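Local coordinates for malonyl acyl carrier protein transacylase (Streptococcus pneumoniae, PDB 3IM8), which probably transfers the malonyl group of malonyl-CoA to holo-acyl carrier protein, supplying malonyl-ACP for fatty acid synthesis, at residues Y42-R45 with Y46-D49; A64-A67 with T68-I72. All coordinates share one frame; numbering follows the deposited sequence.

How the contacts relate
Contact 1 comes first along the chain and takes in the N-cap and most of the short helix 44-50; contact 2 follows in the middle of the long helix 58-78. Their centres are about 12 Å apart, and they touch directly. Leu-44 and Ile-48, which pair in contact 1, turn their ends onto Ala-64, Ala-67 and Thr-68 of contact 2, with Leu-44 CD2 3.5 Å from Ala-67 CB. Both belong to the acyl transferase family region and lie on the same side of the chain's centre. Contact 2 is the deeper: the short helix lies over one flank of helix 58-78, whose Ile-65 side chain is about 9 Å from that of the predicted active-site Ser-90.

Contact 1: Y42-R45 with Y46-D49; sequences YDLR and YLID
The side chain of Arg-45 leaves its backbone with CG opposite N and then bends at chi2 and chi3, which carries the guanidinium forward along the helix, one turn on, to Asp-49. There the grip is side-on and two-pronged: NE of Arg-45 donates to OD2 of Asp-49 at 2.9 Å, and NH2 of Arg-45 to OD1 of Asp-49 at 2.7 Å. Both oxygens lie close to the guanidinium plane; the nitrogens approach them on the syn side but lifted out of the carboxylate plane, the two flat groups being turned 26° from each other. This salt bridge fixes the rotation of both ends. Arg-45 NH2 also donates to Met-18 O, and Asp-49 OD2 has a second positive partner in Arg-20, an arrangement that would favour the charged carboxylate.

Asp-43, at the other end, likewise has its carboxylate swung opposite the backbone N (chi1 -176°), which brings OD1 of Asp-43 to the amide N of Tyr-46 at 2.9 Å. The N-H points almost straight at the oxygen (176°) but reaches it from above the carboxylate plane. OD2 of Asp-43 lies 3.3 Å from CB of Tyr-46, and the Tyr-46 ring then leads away.

On the inner side, CG of Leu-44 meets CD1 of Ile-48 at 3.6 Å. CE1 of Tyr-42 touches CD1 of Leu-47 at 3.7 Å. Leu-44 and Ile-48 continue onto helix 58-78, while Leu-47 and Ile-48 also reach Leu-55 of helix 52-55.

Backbone bonds from Leu-47 N to Asp-43 O, Ile-48 N to Leu-44 O and Asp-49 N to Arg-45 O carry the helix on from the cap. The whole is an aspartate N-cap that opens helix 44-50, with an i to i+4 Arg-Asp salt bridge along the helix.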
loop_
_atom_site.group_PDB
_atom_site.type_symbol
_atom_site.label_atom_id
_atom_site.label_comp_id
_atom_site.label_asym_id
_atom_site.label_seq_id
_atom_site.Cartn_x
_atom_site.Cartn_y
_atom_site.Cartn_z
ATOM N N TYR A 42 -19.753 12.426 -2.155
ATOM C CA TYR A 42 -20.114 11.820 -3.465
ATOM C C TYR A 42 -20.278 10.293 -3.322
ATOM O O TYR A 42 -19.803 9.657 -2.353
ATOM C CB TYR A 42 -19.119 12.180 -4.570
ATOM C CG TYR A 42 -17.743 11.606 -4.347
ATOM C CD1 TYR A 42 -17.503 10.217 -4.483
ATOM C CD2 TYR A 42 -16.681 12.442 -4.000
ATOM C CE1 TYR A 42 -16.208 9.679 -4.277
ATOM C CE2 TYR A 42 -15.408 11.932 -3.807
ATOM C CZ TYR A 42 -15.182 10.552 -3.945
ATOM O OH TYR A 42 -13.941 10.087 -3.741
ATOM N N ASP A 43 -21.000 9.722 -4.273
ATOM C CA ASP A 43 -21.369 8.329 -4.237
ATOM C C ASP A 43 -20.133 7.523 -4.625
ATOM O O ASP A 43 -19.869 7.408 -5.815
ATOM C CB ASP A 43 -22.525 8.087 -5.254
ATOM C CG ASP A 43 -23.070 6.635 -5.230
ATOM O OD1 ASP A 43 -22.443 5.697 -4.709
ATOM O OD2 ASP A 43 -24.149 6.443 -5.793
ATOM N N LEU A 44 -19.388 6.983 -3.637
ATOM C CA LEU A 44 -18.219 6.130 -3.929
ATOM C C LEU A 44 -18.576 4.779 -4.576
ATOM O O LEU A 44 -17.790 4.199 -5.359
ATOM C CB LEU A 44 -17.357 5.906 -2.673
ATOM C CG LEU A 44 -16.078 5.037 -2.757
ATOM C CD1 LEU A 44 -15.030 5.628 -3.681
ATOM C CD2 LEU A 44 -15.490 4.826 -1.325
ATOM N N ARG A 45 -19.748 4.256 -4.251
ATOM C CA ARG A 45 -20.143 2.958 -4.787
ATOM C C ARG A 45 -20.340 3.088 -6.333
ATOM O O ARG A 45 -19.868 2.243 -7.135
ATOM C CB ARG A 45 -21.439 2.509 -4.089
ATOM C CG ARG A 45 -22.135 1.273 -4.675
ATOM C CD ARG A 45 -21.390 0.006 -4.216
ATOM N NE ARG A 45 -20.338 -0.461 -5.157
ATOM C CZ ARG A 45 -19.220 -1.066 -4.795
ATOM N NH1 ARG A 45 -18.961 -1.280 -3.506
ATOM N NH2 ARG A 45 -18.349 -1.443 -5.726
ATOM N N TYR A 46 -21.071 4.136 -6.729
ATOM C CA TYR A 46 -21.243 4.466 -8.147
ATOM C C TYR A 46 -19.878 4.741 -8.836
ATOM O O TYR A 46 -19.591 4.244 -9.932
ATOM C CB TYR A 46 -22.152 5.684 -8.275
ATOM C CG TYR A 46 -22.410 6.039 -9.718
ATOM C CD1 TYR A 46 -23.234 5.221 -10.529
ATOM C CD2 TYR A 46 -21.812 7.163 -10.288
ATOM C CE1 TYR A 46 -23.446 5.520 -11.899
ATOM C CE2 TYR A 46 -22.017 7.493 -11.626
ATOM C CZ TYR A 46 -22.828 6.675 -12.437
ATOM O OH TYR A 46 -23.010 7.038 -13.760
ATOM N N LEU A 47 -19.004 5.506 -8.176
ATOM C CA LEU A 47 -17.648 5.721 -8.741
ATOM C C LEU A 47 -16.966 4.398 -9.000
ATOM O O LEU A 47 -16.469 4.137 -10.110
ATOM C CB LEU A 47 -16.797 6.599 -7.811
ATOM C CG LEU A 47 -15.409 7.067 -8.247
ATOM C CD1 LEU A 47 -15.003 8.345 -7.527
ATOM C CD2 LEU A 47 -14.404 5.992 -8.011
ATOM N N ILE A 48 -16.950 3.533 -7.990
ATOM C CA ILE A 48 -16.248 2.266 -8.131
ATOM C C ILE A 48 -16.849 1.382 -9.269
ATOM O O ILE A 48 -16.125 0.667 -10.013
ATOM C CB ILE A 48 -16.154 1.474 -6.745
ATOM C CG1 ILE A 48 -15.177 2.181 -5.773
ATOM C CG2 ILE A 48 -15.631 0.073 -6.974
ATOM C CD1 ILE A 48 -15.419 1.832 -4.259
ATOM N N ASP A 49 -18.164 1.411 -9.374
ATOM C CA ASP A 49 -18.892 0.578 -10.299
ATOM C C ASP A 49 -18.963 1.076 -11.768
ATOM O O ASP A 49 -19.267 0.268 -12.685
ATOM C CB ASP A 49 -20.324 0.437 -9.783
ATOM C CG ASP A 49 -20.397 -0.329 -8.498
ATOM O OD1 ASP A 49 -19.428 -1.045 -8.178
ATOM O OD2 ASP A 49 -21.420 -0.234 -7.823
#

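Contact 2: A64-A67 with T68-I72; sequences AILA and TSVAI
Thr-68 meets Ala-64 through two donors on one carbonyl: OG1 of Thr-68 gives its proton to O of Ala-64 at 2.9 Å, and N of Thr-68 bonds to the same oxygen at 3.1 Å. The two come from opposite faces of the carbonyl plane. With OG1 beside its own backbone N (chi1 -64°), the threonine folds its hydroxyl back over the preceding turn, so this buried polar group is satisfied inside the helix.

Next to it, Ser-69 N donates to Ile-65 O at 2.8 Å, an almost linear bond (173°). The serine hydroxyl also turns back, leaving OG of Ser-69 3.0 Å from O of Ile-65 and 3.6 Å from CG2 of Ile-65. Its stronger polar partner is Gly-273 O, in the loop after strand 268-272.

On another flank, Leu-66 and Val-70 run side by side in the same direction, with CG of Leu-66 4.1 Å from CG2 of Val-70. The backbone bond from Val-70 N to Leu-66 O joins the same pair of residues, and Ala-71 N to Ala-67 O continues the helical pattern.

Farther out, Leu-66 and Val-70 pack on helices 92-99 and 105-122, while Ile-65 touches Leu-91, next to the predicted nucleophile Ser-90. Ala-64, Ala-67 and Thr-68 face helix 44-50, and Ser-69 looks toward the loop leaving strand 268-272 of the parallel sheet.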
loop_
_atom_site.group_PDB
_atom_site.type_symbol
_atom_site.label_atom_id
_atom_site.label_comp_id
_atom_site.label_asym_id
_atom_site.label_seq_id
_atom_site.Cartn_x
_atom_site.Cartn_y
_atom_site.Cartn_z
ATOM N N ALA A 64 -11.164 4.972 -2.500
ATOM C CA ALA A 64 -11.911 3.831 -3.044
ATOM C C ALA A 64 -11.379 2.539 -2.508
ATOM O O ALA A 64 -12.143 1.726 -2.020
ATOM C CB ALA A 64 -11.858 3.788 -4.612
ATOM N N ILE A 65 -10.053 2.355 -2.620
ATOM C CA ILE A 65 -9.408 1.129 -2.131
ATOM C C ILE A 65 -9.545 1.078 -0.598
ATOM O O ILE A 65 -9.901 0.062 -0.043
ATOM C CB ILE A 65 -7.905 1.055 -2.526
ATOM C CG1 ILE A 65 -7.772 0.765 -4.011
ATOM C CG2 ILE A 65 -7.162 -0.090 -1.723
ATOM C CD1 ILE A 65 -6.438 1.115 -4.568
ATOM N N LEU A 66 -9.239 2.181 0.091
ATOM C CA LEU A 66 -9.307 2.096 1.562
ATOM C C LEU A 66 -10.692 1.648 2.076
ATOM O O LEU A 66 -10.789 0.810 2.964
ATOM C CB LEU A 66 -8.871 3.411 2.239
ATOM C CG LEU A 66 -9.065 3.422 3.771
ATOM C CD1 LEU A 66 -7.761 3.808 4.513
ATOM C CD2 LEU A 66 -10.288 4.274 4.235
ATOM N N ALA A 67 -11.754 2.215 1.519
ATOM C CA ALA A 67 -13.112 1.895 1.918
ATOM C C ALA A 67 -13.406 0.444 1.587
ATOM O O ALA A 67 -13.992 -0.262 2.396
ATOM C CB ALA A 67 -14.089 2.802 1.205
ATOM N N THR A 68 -12.978 -0.003 0.399
ATOM C CA THR A 68 -13.187 -1.379 -0.029
ATOM C C THR A 68 -12.437 -2.372 0.853
ATOM O O THR A 68 -13.010 -3.308 1.348
ATOM C CB THR A 68 -12.768 -1.543 -1.446
ATOM O OG1 THR A 68 -13.614 -0.722 -2.265
ATOM C CG2 THR A 68 -12.925 -3.016 -1.844
ATOM N N SER A 69 -11.160 -2.120 1.070
ATOM C CA SER A 69 -10.357 -2.926 1.977
ATOM C C SER A 69 -10.876 -2.981 3.403
ATOM O O SER A 69 -10.967 -4.066 3.965
ATOM C CB SER A 69 -8.937 -2.389 2.005
ATOM O OG SER A 69 -8.405 -2.487 0.699
ATOM N N VAL A 70 -11.126 -1.825 4.017
ATOM C CA VAL A 70 -11.731 -1.796 5.375
ATOM C C VAL A 70 -13.007 -2.621 5.428
ATOM O O VAL A 70 -13.216 -3.400 6.384
ATOM C CB VAL A 70 -11.949 -0.372 5.888
ATOM C CG1 VAL A 70 -12.622 -0.359 7.257
ATOM C CG2 VAL A 70 -10.578 0.320 5.999
ATOM N N ALA A 71 -13.854 -2.479 4.411
ATOM C CA ALA A 71 -15.086 -3.302 4.332
ATOM C C ALA A 71 -14.800 -4.819 4.295
ATOM O O ALA A 71 -15.480 -5.603 4.983
ATOM C CB ALA A 71 -15.857 -2.932 3.137
ATOM N N ILE A 72 -13.822 -5.230 3.496
ATOM C CA ILE A 72 -13.436 -6.645 3.416
ATOM C C ILE A 72 -12.871 -7.149 4.771
ATOM O O ILE A 72 -13.193 -8.249 5.256
ATOM C CB ILE A 72 -12.430 -6.898 2.262
ATOM C CG1 ILE A 72 -13.104 -6.612 0.918
ATOM C CG2 ILE A 72 -11.986 -8.362 2.281
ATOM C CD1 ILE A 72 -12.219 -6.643 -0.240
#